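Local coordinates for protein MxaA (Stigmatella aurantiaca, PDB 4W4T) that forms the terminal NADPH-binding reductase domain of a myxalamid PKS-NRPS assembly line, probably releasing the carrier-bound chain reductively as a primary alcohol, at residues D260-M272 / A347-F360. Numbering follows the deposited sequence.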
loop_
_atom_site.group_PDB
_atom_site.type_symbol
_atom_site.label_atom_id
_atom_site.label_comp_id
_atom_site.label_asym_id
_atom_site.label_seq_id
_atom_site.Cartn_x
_atom_site.Cartn_y
_atom_site.Cartn_z
ATOM N N ASP A 260 -1.419 9.673 -11.312
ATOM C CA ASP A 260 -0.571 10.629 -10.606
ATOM C C ASP A 260 -1.075 10.922 -9.194
ATOM O O ASP A 260 -2.265 11.108 -8.983
ATOM C CB ASP A 260 -0.499 11.932 -11.399
ATOM C CG ASP A 260 0.554 12.892 -10.874
ATOM O OD1 ASP A 260 0.492 13.279 -9.686
ATOM O OD2 ASP A 260 1.441 13.282 -11.667
ATOM N N LEU A 261 -0.159 11.001 -8.240
ATOM C CA LEU A 261 -0.510 11.266 -6.851
ATOM C C LEU A 261 -1.290 12.575 -6.635
ATOM O O LEU A 261 -2.195 12.636 -5.791
ATOM C CB LEU A 261 0.762 11.288 -6.009
ATOM C CG LEU A 261 0.596 11.543 -4.516
ATOM C CD1 LEU A 261 -0.398 10.557 -3.942
ATOM C CD2 LEU A 261 1.943 11.425 -3.810
ATOM N N VAL A 262 -0.929 13.617 -7.376
ATOM C CA VAL A 262 -1.618 14.900 -7.266
ATOM C C VAL A 262 -3.066 14.782 -7.725
ATOM O O VAL A 262 -3.970 15.345 -7.096
ATOM C CB VAL A 262 -0.920 15.996 -8.082
ATOM C CG1 VAL A 262 -1.713 17.300 -8.021
ATOM C CG2 VAL A 262 0.492 16.191 -7.575
ATOM N N CYS A 263 -3.296 14.042 -8.809
ATOM C CA CYS A 263 -4.669 13.796 -9.241
ATOM C C CYS A 263 -5.440 13.003 -8.201
ATOM O O CYS A 263 -6.603 13.291 -7.928
ATOM C CB CYS A 263 -4.697 13.062 -10.577
ATOM S SG CYS A 263 -3.985 14.032 -11.917
ATOM N N ARG A 264 -4.794 11.983 -7.640
ATOM C CA ARG A 264 -5.407 11.182 -6.581
ATOM C C ARG A 264 -5.826 12.015 -5.383
ATOM O O ARG A 264 -6.912 11.848 -4.812
ATOM C CB ARG A 264 -4.434 10.104 -6.108
ATOM C CG ARG A 264 -4.347 8.882 -6.973
ATOM C CD ARG A 264 -3.419 7.863 -6.303
ATOM N NE ARG A 264 -3.138 6.735 -7.176
ATOM C CZ ARG A 264 -3.816 5.595 -7.150
ATOM N NH1 ARG A 264 -4.805 5.432 -6.280
ATOM N NH2 ARG A 264 -3.496 4.619 -7.989
ATOM N N THR A 265 -4.932 12.898 -4.976
ATOM C CA THR A 265 -5.191 13.764 -3.846
ATOM C C THR A 265 -6.352 14.713 -4.120
ATOM O O THR A 265 -7.245 14.867 -3.286
ATOM C CB THR A 265 -3.932 14.551 -3.497
ATOM O OG1 THR A 265 -2.890 13.617 -3.195
ATOM C CG2 THR A 265 -4.168 15.457 -2.313
ATOM N N LEU A 266 -6.349 15.358 -5.290
ATOM C CA LEU A 266 -7.435 16.271 -5.626
ATOM C C LEU A 266 -8.771 15.553 -5.681
ATOM O O LEU A 266 -9.775 16.080 -5.211
ATOM C CB LEU A 266 -7.175 16.968 -6.964
ATOM C CG LEU A 266 -5.962 17.888 -6.990
ATOM C CD1 LEU A 266 -5.910 18.666 -8.305
ATOM C CD2 LEU A 266 -5.968 18.832 -5.792
ATOM N N LYS A 267 -8.795 14.354 -6.260
ATOM C CA LYS A 267 -10.053 13.618 -6.348
ATOM C C LYS A 267 -10.541 13.242 -4.956
ATOM O O LYS A 267 -11.730 13.314 -4.680
ATOM C CB LYS A 267 -9.910 12.369 -7.210
ATOM C CG LYS A 267 -11.178 11.513 -7.247
ATOM C CD LYS A 267 -11.064 10.394 -8.283
ATOM C CE LYS A 267 -12.357 9.582 -8.394
ATOM N NZ LYS A 267 -12.364 8.754 -9.658
ATOM N N GLY A 268 -9.613 12.856 -4.085
ATOM C CA GLY A 268 -9.938 12.549 -2.701
ATOM C C GLY A 268 -10.563 13.741 -2.001
ATOM O O GLY A 268 -11.550 13.601 -1.296
ATOM N N CYS A 269 -9.995 14.925 -2.201
ATOM C CA CYS A 269 -10.550 16.118 -1.564
ATOM C C CYS A 269 -11.950 16.381 -2.085
ATOM O O CYS A 269 -12.856 16.717 -1.316
ATOM C CB CYS A 269 -9.652 17.334 -1.795
ATOM S SG CYS A 269 -8.104 17.235 -0.878
ATOM N N VAL A 270 -12.124 16.235 -3.393
ATOM C CA VAL A 270 -13.431 16.483 -3.997
ATOM C C VAL A 270 -14.466 15.495 -3.471
ATOM O O VAL A 270 -15.567 15.889 -3.074
ATOM C CB VAL A 270 -13.357 16.416 -5.542
ATOM C CG1 VAL A 270 -14.739 16.315 -6.146
ATOM C CG2 VAL A 270 -12.671 17.656 -6.062
ATOM N N ARG A 271 -14.109 14.217 -3.434
ATOM C CA ARG A 271 -15.064 13.201 -2.991
ATOM C C ARG A 271 -15.434 13.338 -1.514
ATOM O O ARG A 271 -16.587 13.117 -1.135
ATOM C CB ARG A 271 -14.516 11.810 -3.296
ATOM C CG ARG A 271 -14.515 11.499 -4.793
ATOM C CD ARG A 271 -14.066 10.082 -5.084
ATOM N NE ARG A 271 -14.989 9.112 -4.509
ATOM C CZ ARG A 271 -14.610 8.057 -3.796
ATOM N NH1 ARG A 271 -13.318 7.824 -3.575
ATOM N NH2 ARG A 271 -15.526 7.225 -3.312
HETATM N N MSE A 272 -14.481 13.727 -0.678
HETATM C CA MSE A 272 -14.775 13.936 0.739
HETATM C C MSE A 272 -15.426 15.279 1.006
HETATM O O MSE A 272 -16.096 15.458 2.020
HETATM C CB MSE A 272 -13.512 13.838 1.580
HETATM C CG MSE A 272 -12.888 12.462 1.541
HETATM SE SE MSE A 272 -11.479 12.372 2.870
HETATM C CE MSE A 272 -10.111 13.288 1.881
ATOM N N ALA A 347 -12.512 7.807 6.239
ATOM C CA ALA A 347 -13.149 7.531 4.956
ATOM C C ALA A 347 -12.632 6.241 4.334
ATOM O O ALA A 347 -13.356 5.534 3.633
ATOM C CB ALA A 347 -12.931 8.701 4.001
ATOM N N ALA A 348 -11.365 5.947 4.596
ATOM C CA ALA A 348 -10.696 4.796 4.021
ATOM C C ALA A 348 -11.324 3.470 4.466
ATOM O O ALA A 348 -11.189 2.460 3.782
ATOM C CB ALA A 348 -9.223 4.832 4.385
ATOM N N SER A 349 -12.012 3.488 5.606
ATOM C CA SER A 349 -12.660 2.290 6.148
ATOM C C SER A 349 -13.581 1.632 5.131
ATOM O O SER A 349 -13.611 0.406 5.006
ATOM C CB SER A 349 -13.461 2.630 7.405
ATOM O OG SER A 349 -14.664 3.314 7.094
ATOM N N SER A 350 -14.320 2.458 4.397
ATOM C CA SER A 350 -15.321 1.959 3.464
ATOM C C SER A 350 -15.026 2.362 2.026
ATOM O O SER A 350 -15.905 2.307 1.170
ATOM C CB SER A 350 -16.703 2.469 3.860
ATOM O OG SER A 350 -16.718 3.887 3.870
ATOM N N ASP A 351 -13.792 2.766 1.758
ATOM C CA ASP A 351 -13.419 3.234 0.427
ATOM C C ASP A 351 -11.956 2.906 0.153
ATOM O O ASP A 351 -11.068 3.516 0.739
ATOM C CB ASP A 351 -13.677 4.739 0.315
ATOM C CG ASP A 351 -13.539 5.264 -1.107
ATOM O OD1 ASP A 351 -12.557 4.920 -1.806
ATOM O OD2 ASP A 351 -14.423 6.043 -1.522
ATOM N N SER A 352 -11.707 1.949 -0.740
ATOM C CA SER A 352 -10.349 1.458 -0.967
ATOM C C SER A 352 -9.473 2.441 -1.742
ATOM O O SER A 352 -8.251 2.448 -1.575
ATOM C CB SER A 352 -10.383 0.111 -1.698
ATOM O OG SER A 352 -10.462 0.294 -3.098
ATOM N N GLU A 353 -10.090 3.266 -2.585
ATOM C CA GLU A 353 -9.339 4.296 -3.301
ATOM C C GLU A 353 -8.789 5.348 -2.339
ATOM O O GLU A 353 -7.642 5.766 -2.464
ATOM C CB GLU A 353 -10.205 4.965 -4.368
ATOM C CG GLU A 353 -9.714 4.728 -5.789
ATOM C CD GLU A 353 -10.617 5.362 -6.830
ATOM O OE1 GLU A 353 -10.886 6.580 -6.723
ATOM O OE2 GLU A 353 -11.065 4.642 -7.747
ATOM N N LEU A 354 -9.605 5.779 -1.383
ATOM C CA LEU A 354 -9.131 6.729 -0.378
ATOM C C LEU A 354 -8.072 6.069 0.507
ATOM O O LEU A 354 -7.100 6.704 0.919
ATOM C CB LEU A 354 -10.294 7.250 0.462
ATOM C CG LEU A 354 -11.265 8.117 -0.341
ATOM C CD1 LEU A 354 -12.432 8.545 0.510
ATOM C CD2 LEU A 354 -10.548 9.326 -0.901
ATOM N N GLY A 355 -8.266 4.786 0.791
ATOM C CA GLY A 355 -7.253 4.010 1.486
ATOM C C GLY A 355 -5.933 4.016 0.732
ATOM O O GLY A 355 -4.874 4.210 1.328
ATOM N N ASP A 356 -5.999 3.820 -0.581
ATOM C CA ASP A 356 -4.798 3.843 -1.416
ATOM C C ASP A 356 -4.056 5.175 -1.286
ATOM O O ASP A 356 -2.826 5.206 -1.214
ATOM C CB ASP A 356 -5.154 3.588 -2.886
ATOM C CG ASP A 356 -5.633 2.165 -3.140
ATOM O OD1 ASP A 356 -5.476 1.300 -2.246
ATOM O OD2 ASP A 356 -6.169 1.914 -4.243
ATOM N N LEU A 357 -4.816 6.271 -1.245
ATOM C CA LEU A 357 -4.251 7.608 -1.087
ATOM C C LEU A 357 -3.613 7.777 0.291
ATOM O O LEU A 357 -2.545 8.361 0.435
ATOM C CB LEU A 357 -5.341 8.671 -1.313
ATOM C CG LEU A 357 -5.015 10.115 -0.925
ATOM C CD1 LEU A 357 -3.793 10.627 -1.667
ATOM C CD2 LEU A 357 -6.214 11.022 -1.179
ATOM N N LEU A 358 -4.277 7.240 1.303
ATOM C CA LEU A 358 -3.803 7.349 2.671
ATOM C C LEU A 358 -2.415 6.728 2.868
ATOM O O LEU A 358 -1.614 7.233 3.651
ATOM C CB LEU A 358 -4.812 6.687 3.603
ATOM C CG LEU A 358 -4.542 6.683 5.101
ATOM C CD1 LEU A 358 -4.647 8.084 5.664
ATOM C CD2 LEU A 358 -5.536 5.758 5.784
HETATM N N MSE A 359 -2.141 5.631 2.162
HETATM C CA MSE A 359 -0.841 4.962 2.259
HETATM C C MSE A 359 0.302 5.937 2.009
HETATM O O MSE A 359 1.277 5.980 2.755
HETATM C CB MSE A 359 -0.738 3.804 1.263
HETATM C CG MSE A 359 -1.684 2.640 1.531
HETATM SE SE MSE A 359 -1.722 2.167 3.437
HETATM C CE MSE A 359 -3.284 3.196 3.957
ATOM N N PHE A 360 0.162 6.714 0.940
ATOM C CA PHE A 360 1.158 7.713 0.573
ATOM C C PHE A 360 1.436 8.740 1.686
ATOM O O PHE A 360 2.587 9.091 1.932
ATOM C CB PHE A 360 0.719 8.432 -0.710
ATOM C CG PHE A 360 0.672 7.539 -1.928
ATOM C CD1 PHE A 360 1.802 7.353 -2.720
ATOM C CD2 PHE A 360 -0.496 6.878 -2.283
ATOM C CE1 PHE A 360 1.766 6.530 -3.834
ATOM C CE2 PHE A 360 -0.538 6.051 -3.398
ATOM C CZ PHE A 360 0.597 5.880 -4.176
HETATM O O HOH W 1 -6.779 7.104 -4.814
HETATM O O HOH W 2 -10.933 8.625 -4.949
#
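Ala-347 CB, from helix 337-348, meets the selenium of Met-272, a selenomethionine, at 4.1 Å, beginning a helix-helix packing in the smaller lobe, set apart from the Rossmann domain, of this short-chain-dehydrogenase-type reductase. After the type I turn Ala-348 to Asp-351, helix 352-360 crosses helix 261-272 at -127°, with 10.1 Å between the axes. Asp-351 serves both as N-cap and as salt-bridge partner: OD1 accepts from Leu-354 N, from above the carboxylate plane, while OD2 lies at the guanidinium edge of Arg-271, very close to NH2. The two planes are inclined to each other, and the bonds from NH1 are weak. Glu-353 OE1 forms a long salt bridge with Lys-267 NZ (3.9 Å), whose amino group also donates to Phe-415 O; a water joins the same OE1 to Arg-271 NH1. Leu-354 lays CD2 on Gly-268 CA at 3.7 Å, where the helix offers no side chain. Leu-357 is a knob in the hole formed by Leu-261, Arg-264, Thr-265 and Gly-268. CG anti to the backbone N (chi1 168°) carries the isobutyl end into that hole, where CD2 meets Arg-264 O and CD1 approaches Thr-265 OG1 at 3.5 Å. That hydroxyl donates to Leu-261 O. Phe-360 closes the row in a CH-pi contact, Leu-261 CD1 standing over one ring face, 4.1 Å from the centroid and 22° off the normal.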